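Local structure of putative lipase/esterase (Lactobacillus plantarum WCFS1, 3BXP) at residues 37-42 / 88-93; 84-89 / 120-125. The protein probably hydrolyses carboxylic esters, as a putative lipase or carboxylesterase of the alpha/beta-hydrolase clan. All blocks are in the same frame, centred on the assembly; numbering follows the deposited sequence.

Contact 1: 37-42 / 88-93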
loop_
_atom_site.group_PDB
_atom_site.type_symbol
_atom_site.label_atom_id
_atom_site.label_comp_id
_atom_site.label_asym_id
_atom_site.label_seq_id
_atom_site.Cartn_x
_atom_site.Cartn_y
_atom_site.Cartn_z
ATOM N N ILE B 37 -4.412 16.103 -18.000
ATOM C CA ILE B 37 -3.313 15.580 -18.822
ATOM C C ILE B 37 -2.287 14.889 -17.930
ATOM O O ILE B 37 -1.916 15.388 -16.845
ATOM C CB ILE B 37 -2.637 16.757 -19.657
ATOM C CG1 ILE B 37 -1.453 16.293 -20.538
ATOM C CG2 ILE B 37 -2.094 17.881 -18.749
ATOM C CD1 ILE B 37 -1.287 17.103 -21.787
HETATM N N MSE B 38 -1.841 13.753 -18.390
HETATM C CA MSE B 38 -0.812 12.981 -17.684
HETATM C C MSE B 38 0.459 13.012 -18.486
HETATM O O MSE B 38 0.497 12.581 -19.622
HETATM C CB MSE B 38 -1.217 11.516 -17.500
HETATM C CG MSE B 38 -0.253 10.789 -16.672
HETATM SE SE MSE B 38 -0.896 8.994 -16.245
HETATM C CE MSE B 38 -2.474 9.489 -15.185
ATOM N N ILE B 39 1.524 13.430 -17.824
ATOM C CA ILE B 39 2.888 13.376 -18.382
ATOM C C ILE B 39 3.635 12.164 -17.838
ATOM O O ILE B 39 3.828 12.039 -16.618
ATOM C CB ILE B 39 3.715 14.619 -17.980
ATOM C CG1 ILE B 39 3.066 15.930 -18.429
ATOM C CG2 ILE B 39 5.180 14.496 -18.545
ATOM C CD1 ILE B 39 3.784 17.188 -17.784
ATOM N N ILE B 40 4.039 11.303 -18.751
ATOM C CA ILE B 40 4.610 9.974 -18.409
ATOM C C ILE B 40 6.127 10.012 -18.599
ATOM O O ILE B 40 6.634 10.325 -19.717
ATOM C CB ILE B 40 3.977 8.836 -19.259
ATOM C CG1 ILE B 40 2.489 8.635 -18.956
ATOM C CG2 ILE B 40 4.753 7.524 -19.015
ATOM C CD1 ILE B 40 1.758 7.799 -20.023
ATOM N N CYS B 41 6.850 9.812 -17.482
ATOM C CA CYS B 41 8.281 9.655 -17.497
ATOM C C CYS B 41 8.543 8.140 -17.460
ATOM O O CYS B 41 8.282 7.516 -16.468
ATOM C CB CYS B 41 8.935 10.375 -16.306
ATOM S SG CYS B 41 8.808 12.151 -16.462
ATOM N N PRO B 42 8.984 7.550 -18.580
ATOM C CA PRO B 42 9.131 6.088 -18.706
ATOM C C PRO B 42 10.197 5.464 -17.791
ATOM O O PRO B 42 11.092 6.181 -17.243
ATOM C CB PRO B 42 9.533 5.885 -20.170
ATOM C CG PRO B 42 9.197 7.160 -20.863
ATOM C CD PRO B 42 9.327 8.248 -19.850
ATOM N N GLN B 88 14.749 20.083 -15.351
ATOM C CA GLN B 88 14.547 21.257 -16.234
ATOM C C GLN B 88 13.670 20.876 -17.428
ATOM O O GLN B 88 12.732 21.589 -17.783
ATOM C CB GLN B 88 15.907 21.861 -16.631
ATOM C CG GLN B 88 16.642 22.412 -15.410
ATOM C CD GLN B 88 18.147 22.668 -15.538
ATOM O OE1 GLN B 88 18.838 22.172 -16.414
ATOM N NE2 GLN B 88 18.665 23.407 -14.575
ATOM N N GLN B 89 13.922 19.692 -17.993
ATOM C CA GLN B 89 13.127 19.187 -19.132
ATOM C C GLN B 89 11.679 18.894 -18.756
ATOM O O GLN B 89 10.771 19.154 -19.521
ATOM C CB GLN B 89 13.766 17.923 -19.688
ATOM C CG GLN B 89 15.140 18.117 -20.293
ATOM C CD GLN B 89 15.883 16.810 -20.596
ATOM O OE1 GLN B 89 15.658 15.742 -19.980
ATOM N NE2 GLN B 89 16.810 16.900 -21.562
ATOM N N LEU B 90 11.482 18.360 -17.566
ATOM C CA LEU B 90 10.136 18.079 -17.088
ATOM C C LEU B 90 9.441 19.449 -16.859
ATOM O O LEU B 90 8.308 19.643 -17.248
ATOM C CB LEU B 90 10.182 17.246 -15.831
ATOM C CG LEU B 90 8.874 16.873 -15.132
ATOM C CD1 LEU B 90 7.743 16.464 -16.118
ATOM C CD2 LEU B 90 9.132 15.773 -14.087
ATOM N N GLY B 91 10.152 20.391 -16.253
ATOM C CA GLY B 91 9.630 21.748 -16.148
ATOM C C GLY B 91 9.299 22.406 -17.492
ATOM O O GLY B 91 8.269 23.108 -17.626
ATOM N N ALA B 92 10.213 22.255 -18.456
ATOM C CA ALA B 92 10.024 22.776 -19.804
ATOM C C ALA B 92 8.816 22.113 -20.503
ATOM O O ALA B 92 8.139 22.742 -21.306
ATOM C CB ALA B 92 11.299 22.624 -20.635
ATOM N N THR B 93 8.554 20.849 -20.176
ATOM C CA THR B 93 7.452 20.086 -20.804
ATOM C C THR B 93 6.108 20.568 -20.237
ATOM O O THR B 93 5.079 20.701 -20.965
ATOM C CB THR B 93 7.646 18.552 -20.602
ATOM O OG1 THR B 93 8.915 18.141 -21.119
ATOM C CG2 THR B 93 6.535 17.755 -21.283
#
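Ile39 and Leu90 carry the apolar packing between strand 37-41 and helix 88-93. The CG2 methyl of Ile39 meets CD1 of Leu90 at 4.0 Å, and the two side chains run at a slant to one another. With CG1 beside the backbone N (chi1 -58°), the CG2 branch of Ile39 lies opposite that nitrogen and makes the closest approach to the helix, with the end of the CG1 branch, CD1, beside it. The same CG2 approaches CG2 of Thr93 at 4.5 Å, so one methyl spans neighbouring turns of the helix. Two residues further along the strand, on the same side, Cys41 brings SG to 4.3 Å from CD2 of Leu90. Leu90 thus packs against both strand residues, CD1 nearest Ile39 and CD2 nearest Cys41. All four touching residues are buried, and the contact between the segments is wholly apolar.

The hydroxyl of Thr93 bonds within the helix. Thr93 OG1 donates to Gln89 O at 2.7 Å, tilted 32° from the carbonyl plane, while Thr93 N reaches the same oxygen at 2.9 Å from the opposite face. The buried hydroxyl is thus satisfied by its own helix, which leaves the CG2 methyl of Thr93 turned to Ile39; the Thr93 side chain also touches Leu71 of the adjoining strand 67-72.

Backbone geometry fits a helix laid on a sheet: the short axes pass 10.8 Å apart, with N-to-C directions at 157°. Strand 35-41 lies between parallel neighbours 67-72 and 110-116, and Ile39 also touches Ile111 and Leu113 of the latter. A helix running nearly antiparallel to the strands it covers is the layered alpha/beta packing of the alpha/beta-hydrolase fold, here at the central strands.

Contact 2: 84-89 / 120-125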
loop_
_atom_site.group_PDB
_atom_site.type_symbol
_atom_site.label_atom_id
_atom_site.label_comp_id
_atom_site.label_asym_id
_atom_site.label_seq_id
_atom_site.Cartn_x
_atom_site.Cartn_y
_atom_site.Cartn_z
ATOM N N PRO B 84 21.290 18.120 -13.550
ATOM C CA PRO B 84 19.932 18.547 -13.215
ATOM C C PRO B 84 18.993 18.536 -14.401
ATOM O O PRO B 84 17.817 18.871 -14.301
ATOM C CB PRO B 84 20.138 19.970 -12.725
ATOM C CG PRO B 84 21.240 20.461 -13.556
ATOM C CD PRO B 84 22.189 19.278 -13.732
ATOM N N TRP B 85 19.507 18.091 -15.525
ATOM C CA TRP B 85 18.803 18.275 -16.808
ATOM C C TRP B 85 17.385 17.721 -16.860
ATOM O O TRP B 85 16.499 18.401 -17.382
ATOM C CB TRP B 85 19.611 17.726 -17.989
ATOM C CG TRP B 85 21.096 17.943 -17.783
ATOM C CD1 TRP B 85 22.042 16.970 -17.575
ATOM C CD2 TRP B 85 21.782 19.190 -17.671
ATOM N NE1 TRP B 85 23.254 17.539 -17.328
ATOM C CE2 TRP B 85 23.125 18.899 -17.416
ATOM C CE3 TRP B 85 21.387 20.533 -17.789
ATOM C CZ2 TRP B 85 24.085 19.891 -17.241
ATOM C CZ3 TRP B 85 22.349 21.526 -17.643
ATOM C CH2 TRP B 85 23.682 21.198 -17.396
ATOM N N ALA B 86 17.162 16.509 -16.357
ATOM C CA ALA B 86 15.830 15.902 -16.443
ATOM C C ALA B 86 14.759 16.751 -15.751
ATOM O O ALA B 86 13.637 16.784 -16.224
ATOM C CB ALA B 86 15.820 14.455 -15.885
ATOM N N LEU B 87 15.099 17.367 -14.632
ATOM C CA LEU B 87 14.183 18.236 -13.861
ATOM C C LEU B 87 13.767 19.483 -14.681
ATOM O O LEU B 87 12.586 19.829 -14.764
ATOM C CB LEU B 87 14.820 18.671 -12.533
ATOM C CG LEU B 87 15.160 17.599 -11.530
ATOM C CD1 LEU B 87 15.960 18.213 -10.388
ATOM C CD2 LEU B 87 13.901 16.904 -11.011
ATOM N N GLN B 88 14.749 20.083 -15.351
ATOM C CA GLN B 88 14.547 21.257 -16.234
ATOM C C GLN B 88 13.670 20.876 -17.428
ATOM O O GLN B 88 12.732 21.589 -17.783
ATOM C CB GLN B 88 15.907 21.861 -16.631
ATOM C CG GLN B 88 16.642 22.412 -15.410
ATOM C CD GLN B 88 18.147 22.668 -15.538
ATOM O OE1 GLN B 88 18.838 22.172 -16.414
ATOM N NE2 GLN B 88 18.665 23.407 -14.575
ATOM N N GLN B 89 13.922 19.692 -17.993
ATOM C CA GLN B 89 13.127 19.187 -19.132
ATOM C C GLN B 89 11.679 18.894 -18.756
ATOM O O GLN B 89 10.771 19.154 -19.521
ATOM C CB GLN B 89 13.766 17.923 -19.688
ATOM C CG GLN B 89 15.140 18.117 -20.293
ATOM C CD GLN B 89 15.883 16.810 -20.596
ATOM O OE1 GLN B 89 15.658 15.742 -19.980
ATOM N NE2 GLN B 89 16.810 16.900 -21.562
ATOM N N GLY B 120 10.267 7.268 -12.343
ATOM C CA GLY B 120 9.699 7.474 -11.025
ATOM C C GLY B 120 10.672 8.322 -10.214
ATOM O O GLY B 120 10.236 9.147 -9.410
ATOM N N HIS B 121 11.974 8.144 -10.441
ATOM C CA HIS B 121 12.954 8.975 -9.711
ATOM C C HIS B 121 12.822 10.409 -10.160
ATOM O O HIS B 121 12.753 11.325 -9.361
ATOM C CB HIS B 121 14.343 8.495 -9.892
ATOM C CG HIS B 121 15.308 9.119 -8.951
ATOM N ND1 HIS B 121 16.054 10.245 -9.272
ATOM C CD2 HIS B 121 15.610 8.825 -7.669
ATOM C CE1 HIS B 121 16.831 10.552 -8.247
ATOM N NE2 HIS B 121 16.582 9.705 -7.263
ATOM N N VAL B 122 12.745 10.609 -11.454
ATOM C CA VAL B 122 12.590 11.972 -11.988
ATOM C C VAL B 122 11.345 12.685 -11.416
ATOM O O VAL B 122 11.432 13.831 -10.911
ATOM C CB VAL B 122 12.562 11.980 -13.574
ATOM C CG1 VAL B 122 12.229 13.386 -14.092
ATOM C CG2 VAL B 122 13.875 11.459 -14.177
ATOM N N VAL B 123 10.188 12.014 -11.517
ATOM C CA VAL B 123 8.910 12.538 -10.989
ATOM C C VAL B 123 8.935 12.811 -9.472
ATOM O O VAL B 123 8.480 13.858 -8.979
ATOM C CB VAL B 123 7.717 11.628 -11.434
ATOM C CG1 VAL B 123 6.410 12.076 -10.779
ATOM C CG2 VAL B 123 7.602 11.665 -12.961
ATOM N N ALA B 124 9.429 11.842 -8.710
ATOM C CA ALA B 124 9.455 11.957 -7.252
ATOM C C ALA B 124 10.374 13.092 -6.859
ATOM O O ALA B 124 10.078 13.930 -5.992
ATOM C CB ALA B 124 9.874 10.601 -6.615
ATOM N N THR B 125 11.489 13.193 -7.556
ATOM C CA THR B 125 12.432 14.282 -7.261
ATOM C C THR B 125 11.786 15.640 -7.632
ATOM O O THR B 125 11.913 16.630 -6.889
ATOM C CB THR B 125 13.734 14.067 -8.028
ATOM O OG1 THR B 125 14.324 12.816 -7.597
ATOM C CG2 THR B 125 14.759 15.225 -7.789
#
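Leu87 and Thr125 meet because their first torsions bring methyl groups to the interface from both helices. In Leu87, CG lies opposite the carbonyl carbon (chi1 -63°); chi2 carries CD1 on in line with the chain, and the other branch, CD2, comes to 3.7 Å from CG2 of Thr125. The two side chains cross at about a right angle. Thr125 places OG1 beside its backbone N (chi1 -61°), which turns the hydroxyl back to its own helix and puts CG2 on the side of Leu87. CD1 of the leucine lies slightly farther from that methyl, at 4.1 Å, so both branches touch it. CD2 also rests 3.9 Å from Val122 O, a van der Waals contact with a backbone carbonyl oxygen.

Ala86 supplies the second point of packing: its CB faces the fork of Val122, 4.0 Å from CG2 and 4.2 Å from CG1. The short axes of helices 85-89 and 120-125 are 9.9 Å apart and cross at -69°, a steep angle that keeps the meeting local. Helix 118-129 follows strand 110-116 through a GxSxG sequence at Gly115, Ser117 and Gly119, consistent with the nucleophile elbow of alpha/beta-hydrolases, and the Val122 side chain touches that turn.

Thr125 OG1 donates to His121 O at 2.8 Å from above the carbonyl plane, whereas Thr125 N approaches this oxygen from the other face. The same hydroxyl oxygen sits over one face of the His121 imidazole, offset toward its rim. A glycine in place of Thr125 would probably leave the Leu87 methyls without the CG2 they pack on, opening a gap between the helices, and would deprive His121 O of its second donor. The imidazole itself is held at both nitrogens, ND1 by Tyr83 OH and NE2 by Trp181 O.

Both contacts are buried and both use helix 85-99, with Gln88 and Gln89 common to their segments, yet they look to different layers. Contact 1 sets the helix against a central strand at a nearly antiparallel angle; contact 2 sets its N-terminal part steeply across helix 118-129. Their centres are 8 Å apart and the packing is continuous: Cys41 SG lies 3.7 Å from Val123 CG2, and Leu90 CD2 lies 3.9 Å from Val122 CG1. Both rely on branched side chains; the sheet-facing contact adds a cysteine sulfur, the helix-helix one a small alanine and a backbone carbonyl. In each, a threonine bonded to its own helix offers a methyl.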